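Local coordinates for ABC transporter, substrate-binding protein (Clostridium perfringens, PDB 4EDP) that probably captures a solute outside the cell and delivers it to the membrane permease of an ABC transporter, at residues Pro83-Ala97 and Phe264-Lys276. Sequence-based numbering, arbitrary orientation.
Sequences PNSQIDITYLAESFA and FNTININKNSKNK. With ACT (acetate ion), chain E; ACT (acetate ion), chain H.
Strands 89-93 and 264-269 run antiparallel, their axes 4.6 Å apart at closest, and paired backbone bonds join Thr90 to Asn268 and Leu92 to Thr266 before Glu94 N, opening helix 94-103, donates to Phe264 O. On the face carrying Ile89 and Tyr91, Ile267 lies alongside the Tyr91 ring: with CG1 beside its backbone N (chi1 -51°), Ile267 sets that carbon over one ring face, 4.0 Å from the Tyr91 centroid, a CH-pi contact. Ile267 CG2 meets Ile89 CD1 at 3.9 Å. Beta-branched Ile89 and Ile267 favour extended strands, and Ile89 offers apolar surface to Ala279 and Phe282 of the covering helix 276-286. The Tyr91 hydroxyl donates to an acetate ion, probably from the crystallisation liquor, near the ring plane (OH to acetate O 2.6 Å). On the other face Ala97, small enough to bring helix 94-103 close, rests CB 3.3 Å from Thr266 OG1. A water there joins Thr90 O, Thr266 OG1 and Asn268 ND2, while Asn268 OD1 accepts from Gly133 N. Strand 89-93 also pairs in parallel with 37-41, so the antiparallel return of 262-269 fits the mixed sheet of a periplasmic-binding-protein-like lobe. Beyond the strands, the buried carboxylate of Asp88 ties down the turn 270-273. Ser273 OG donates to Asp88 OD1 from the anti side at 2.7 Å, and Asn275 ND2 from the syn side at 3.1 Å, its amide plane turned 75° from the carboxylate; Asp88 OD2 takes Val38 N. Ser273 OG accepts from Asn275 N in an ST turn, and Asn272 ND2 bonds Ser85 O in its carbonyl plane at 2.9 Å.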
# COMPACT_ATOMS: atom_id res chain seq x y z
N PRO A 83 21.10 6.24 18.02
CA PRO A 83 20.67 6.15 19.42
C PRO A 83 19.95 7.41 19.92
O PRO A 83 19.14 7.34 20.86
CB PRO A 83 21.98 5.94 20.18
CG PRO A 83 23.04 6.54 19.32
CD PRO A 83 22.56 6.37 17.89
N ASN A 84 20.19 8.54 19.26
CA ASN A 84 19.63 9.82 19.68
C ASN A 84 18.70 10.48 18.65
O ASN A 84 18.67 11.70 18.49
CB ASN A 84 20.80 10.74 20.02
CG ASN A 84 21.65 10.20 21.15
OD1 ASN A 84 21.12 9.74 22.16
ND2 ASN A 84 22.97 10.28 21.01
N SER A 85 17.92 9.68 17.94
CA SER A 85 17.00 10.20 16.94
C SER A 85 16.07 11.26 17.54
O SER A 85 15.57 11.10 18.65
CB SER A 85 16.18 9.04 16.37
OG SER A 85 15.27 9.50 15.39
N GLN A 86 15.84 12.36 16.81
CA GLN A 86 14.98 13.45 17.29
C GLN A 86 13.59 13.43 16.62
O GLN A 86 12.79 14.36 16.78
CB GLN A 86 15.63 14.79 17.03
CG GLN A 86 17.09 14.83 17.47
CD GLN A 86 17.64 16.22 17.58
OE1 GLN A 86 17.29 16.96 18.50
NE2 GLN A 86 18.57 16.56 16.70
N ILE A 87 13.32 12.37 15.88
CA ILE A 87 12.04 12.23 15.19
C ILE A 87 10.92 11.93 16.20
O ILE A 87 11.10 11.14 17.13
CB ILE A 87 12.14 11.11 14.13
CG1 ILE A 87 13.16 11.50 13.05
CG2 ILE A 87 10.78 10.84 13.48
CD1 ILE A 87 13.36 10.45 12.00
N ASP A 88 9.77 12.59 16.02
CA ASP A 88 8.58 12.42 16.87
C ASP A 88 7.58 11.44 16.23
O ASP A 88 7.05 10.52 16.87
CB ASP A 88 7.92 13.77 17.12
CG ASP A 88 8.79 14.70 17.96
OD1 ASP A 88 9.20 14.28 19.07
OD2 ASP A 88 9.04 15.86 17.53
N ILE A 89 7.29 11.66 14.96
CA ILE A 89 6.38 10.75 14.28
C ILE A 89 6.95 10.34 12.94
O ILE A 89 7.64 11.11 12.28
CB ILE A 89 4.97 11.28 14.10
CG1 ILE A 89 4.94 12.50 13.22
CG2 ILE A 89 4.31 11.56 15.46
CD1 ILE A 89 3.56 12.74 12.70
N THR A 90 6.62 9.11 12.54
CA THR A 90 7.15 8.52 11.34
C THR A 90 6.10 7.95 10.40
O THR A 90 5.28 7.11 10.79
CB THR A 90 8.10 7.38 11.74
OG1 THR A 90 9.18 7.90 12.55
CG2 THR A 90 8.68 6.66 10.51
N TYR A 91 6.14 8.43 9.16
CA TYR A 91 5.26 7.94 8.08
C TYR A 91 6.03 6.87 7.29
O TYR A 91 7.14 7.11 6.82
CB TYR A 91 4.91 9.07 7.10
CG TYR A 91 3.83 10.07 7.45
CD1 TYR A 91 4.06 11.11 8.33
CD2 TYR A 91 2.60 10.02 6.81
CE1 TYR A 91 3.06 12.05 8.61
CE2 TYR A 91 1.61 10.94 7.08
CZ TYR A 91 1.84 11.96 7.98
OH TYR A 91 0.86 12.88 8.23
N LEU A 92 5.45 5.67 7.15
CA LEU A 92 6.05 4.59 6.37
C LEU A 92 4.99 3.69 5.76
O LEU A 92 3.84 3.66 6.21
CB LEU A 92 6.92 3.66 7.26
CG LEU A 92 8.21 4.19 7.91
CD1 LEU A 92 8.70 3.27 9.04
CD2 LEU A 92 9.27 4.40 6.84
N ALA A 93 5.38 2.99 4.70
CA ALA A 93 4.54 1.95 4.15
C ALA A 93 4.47 0.90 5.28
O ALA A 93 5.44 0.71 6.02
CB ALA A 93 5.16 1.35 2.89
N GLU A 94 3.34 0.23 5.42
CA GLU A 94 3.18 -0.73 6.52
C GLU A 94 4.32 -1.78 6.59
O GLU A 94 4.76 -2.14 7.70
CB GLU A 94 1.82 -1.44 6.43
CG GLU A 94 1.57 -2.31 7.64
CD GLU A 94 0.32 -3.15 7.58
OE1 GLU A 94 -0.33 -3.21 6.51
OE2 GLU A 94 0.01 -3.78 8.62
N SER A 95 4.78 -2.27 5.44
CA SER A 95 5.85 -3.30 5.42
C SER A 95 7.09 -2.81 6.16
O SER A 95 7.74 -3.59 6.87
CB SER A 95 6.24 -3.70 4.00
OG SER A 95 6.83 -2.63 3.30
N PHE A 96 7.42 -1.54 6.00
CA PHE A 96 8.56 -0.93 6.67
C PHE A 96 8.21 -0.58 8.10
O PHE A 96 9.03 -0.74 9.00
CB PHE A 96 9.04 0.33 5.93
CG PHE A 96 9.71 0.04 4.62
CD1 PHE A 96 11.08 -0.20 4.58
CD2 PHE A 96 9.00 -0.01 3.45
CE1 PHE A 96 11.71 -0.47 3.38
CE2 PHE A 96 9.63 -0.29 2.26
CZ PHE A 96 10.99 -0.52 2.23
N ALA A 97 6.98 -0.11 8.34
CA ALA A 97 6.57 0.22 9.70
C ALA A 97 6.71 -1.00 10.60
O ALA A 97 7.17 -0.88 11.73
CB ALA A 97 5.14 0.77 9.75
N PHE A 264 -1.36 -0.45 3.04
CA PHE A 264 -1.53 0.78 3.83
C PHE A 264 -0.22 1.51 4.08
O PHE A 264 0.85 0.89 4.05
CB PHE A 264 -2.04 0.41 5.24
CG PHE A 264 -3.32 -0.41 5.25
CD1 PHE A 264 -4.53 0.17 4.92
CD2 PHE A 264 -3.32 -1.73 5.62
CE1 PHE A 264 -5.71 -0.56 4.92
CE2 PHE A 264 -4.50 -2.47 5.62
CZ PHE A 264 -5.69 -1.88 5.26
N ASN A 265 -0.31 2.81 4.34
CA ASN A 265 0.80 3.59 4.84
C ASN A 265 0.31 3.95 6.24
O ASN A 265 -0.88 4.23 6.44
CB ASN A 265 1.10 4.84 4.02
CG ASN A 265 1.59 4.51 2.63
OD1 ASN A 265 2.13 3.43 2.39
ND2 ASN A 265 1.44 5.45 1.71
N THR A 266 1.20 3.95 7.22
CA THR A 266 0.83 4.21 8.59
C THR A 266 1.66 5.32 9.23
O THR A 266 2.69 5.71 8.69
CB THR A 266 1.05 2.94 9.45
OG1 THR A 266 2.45 2.66 9.56
CG2 THR A 266 0.31 1.72 8.87
N ILE A 267 1.20 5.80 10.38
CA ILE A 267 1.94 6.82 11.14
C ILE A 267 2.19 6.26 12.53
O ILE A 267 1.25 5.84 13.22
CB ILE A 267 1.18 8.15 11.32
CG1 ILE A 267 0.64 8.68 10.00
CG2 ILE A 267 2.07 9.20 12.02
CD1 ILE A 267 -0.29 9.88 10.15
N ASN A 268 3.46 6.25 12.93
CA ASN A 268 3.89 5.78 14.24
C ASN A 268 4.51 6.88 15.09
O ASN A 268 5.03 7.89 14.56
CB ASN A 268 4.92 4.67 14.06
CG ASN A 268 4.29 3.34 13.84
OD1 ASN A 268 3.91 2.68 14.81
ND2 ASN A 268 4.18 2.92 12.56
N ILE A 269 4.45 6.69 16.40
CA ILE A 269 5.09 7.60 17.33
C ILE A 269 6.42 6.98 17.75
O ILE A 269 6.47 5.84 18.21
CB ILE A 269 4.24 7.86 18.60
CG1 ILE A 269 2.92 8.55 18.23
CG2 ILE A 269 5.02 8.74 19.58
CD1 ILE A 269 2.03 8.90 19.44
N ASN A 270 7.51 7.71 17.56
CA ASN A 270 8.82 7.20 17.95
C ASN A 270 8.97 7.11 19.46
O ASN A 270 8.59 8.00 20.20
CB ASN A 270 9.95 8.02 17.33
CG ASN A 270 9.94 7.95 15.85
OD1 ASN A 270 8.95 8.33 15.21
ND2 ASN A 270 11.05 7.49 15.26
N LYS A 271 9.50 5.98 19.90
CA LYS A 271 9.67 5.71 21.31
C LYS A 271 10.55 6.75 22.02
O LYS A 271 10.32 7.06 23.19
CB LYS A 271 10.22 4.29 21.47
CG LYS A 271 10.30 3.78 22.88
CD LYS A 271 10.67 2.30 22.91
CE LYS A 271 9.59 1.43 22.30
NZ LYS A 271 9.96 -0.02 22.31
N ASN A 272 11.51 7.32 21.30
CA ASN A 272 12.42 8.30 21.88
C ASN A 272 11.84 9.74 21.87
O ASN A 272 12.46 10.67 22.38
CB ASN A 272 13.77 8.25 21.15
CG ASN A 272 14.90 8.95 21.90
OD1 ASN A 272 14.98 8.87 23.12
ND2 ASN A 272 15.79 9.61 21.16
N SER A 273 10.65 9.91 21.30
CA SER A 273 10.02 11.23 21.25
C SER A 273 9.83 11.86 22.61
O SER A 273 9.47 11.19 23.58
CB SER A 273 8.65 11.14 20.58
OG SER A 273 8.02 12.41 20.59
N LYS A 274 10.06 13.17 22.66
CA LYS A 274 9.89 13.98 23.86
C LYS A 274 8.69 14.92 23.66
O LYS A 274 8.56 15.92 24.37
CB LYS A 274 11.16 14.80 24.13
CG LYS A 274 12.43 13.95 24.24
CD LYS A 274 12.32 12.88 25.33
CE LYS A 274 13.64 12.12 25.54
NZ LYS A 274 14.07 11.33 24.34
N ASN A 275 7.83 14.59 22.70
CA ASN A 275 6.65 15.39 22.38
C ASN A 275 5.48 14.45 22.06
O ASN A 275 4.75 14.65 21.10
CB ASN A 275 6.94 16.24 21.14
CG ASN A 275 8.10 17.20 21.34
OD1 ASN A 275 8.05 18.09 22.19
ND2 ASN A 275 9.14 17.05 20.52
N LYS A 276 5.28 13.42 22.87
CA LYS A 276 4.23 12.43 22.57
C LYS A 276 2.79 12.94 22.61
O LYS A 276 1.96 12.52 21.80
CB LYS A 276 4.43 11.18 23.41
CG LYS A 276 5.73 10.47 23.06
CD LYS A 276 5.93 9.20 23.86
CE LYS A 276 7.20 8.50 23.47
NZ LYS A 276 7.40 7.27 24.30
C ACT E . -1.30 12.65 5.42
O ACT E . -1.27 12.79 6.67
OXT ACT E . -2.41 12.30 4.93
CH3 ACT E . -0.11 12.89 4.54
C ACT H . 8.12 -3.19 21.03
O ACT H . 7.06 -2.58 21.30
OXT ACT H . 9.12 -2.79 21.66
CH3 ACT H . 8.19 -4.32 20.05
O HOH W 1 13.88 12.48 20.60
O HOH W 2 11.62 14.36 20.59
O HOH W 3 4.91 4.34 10.21
O HOH W 4 0.10 -2.90 3.87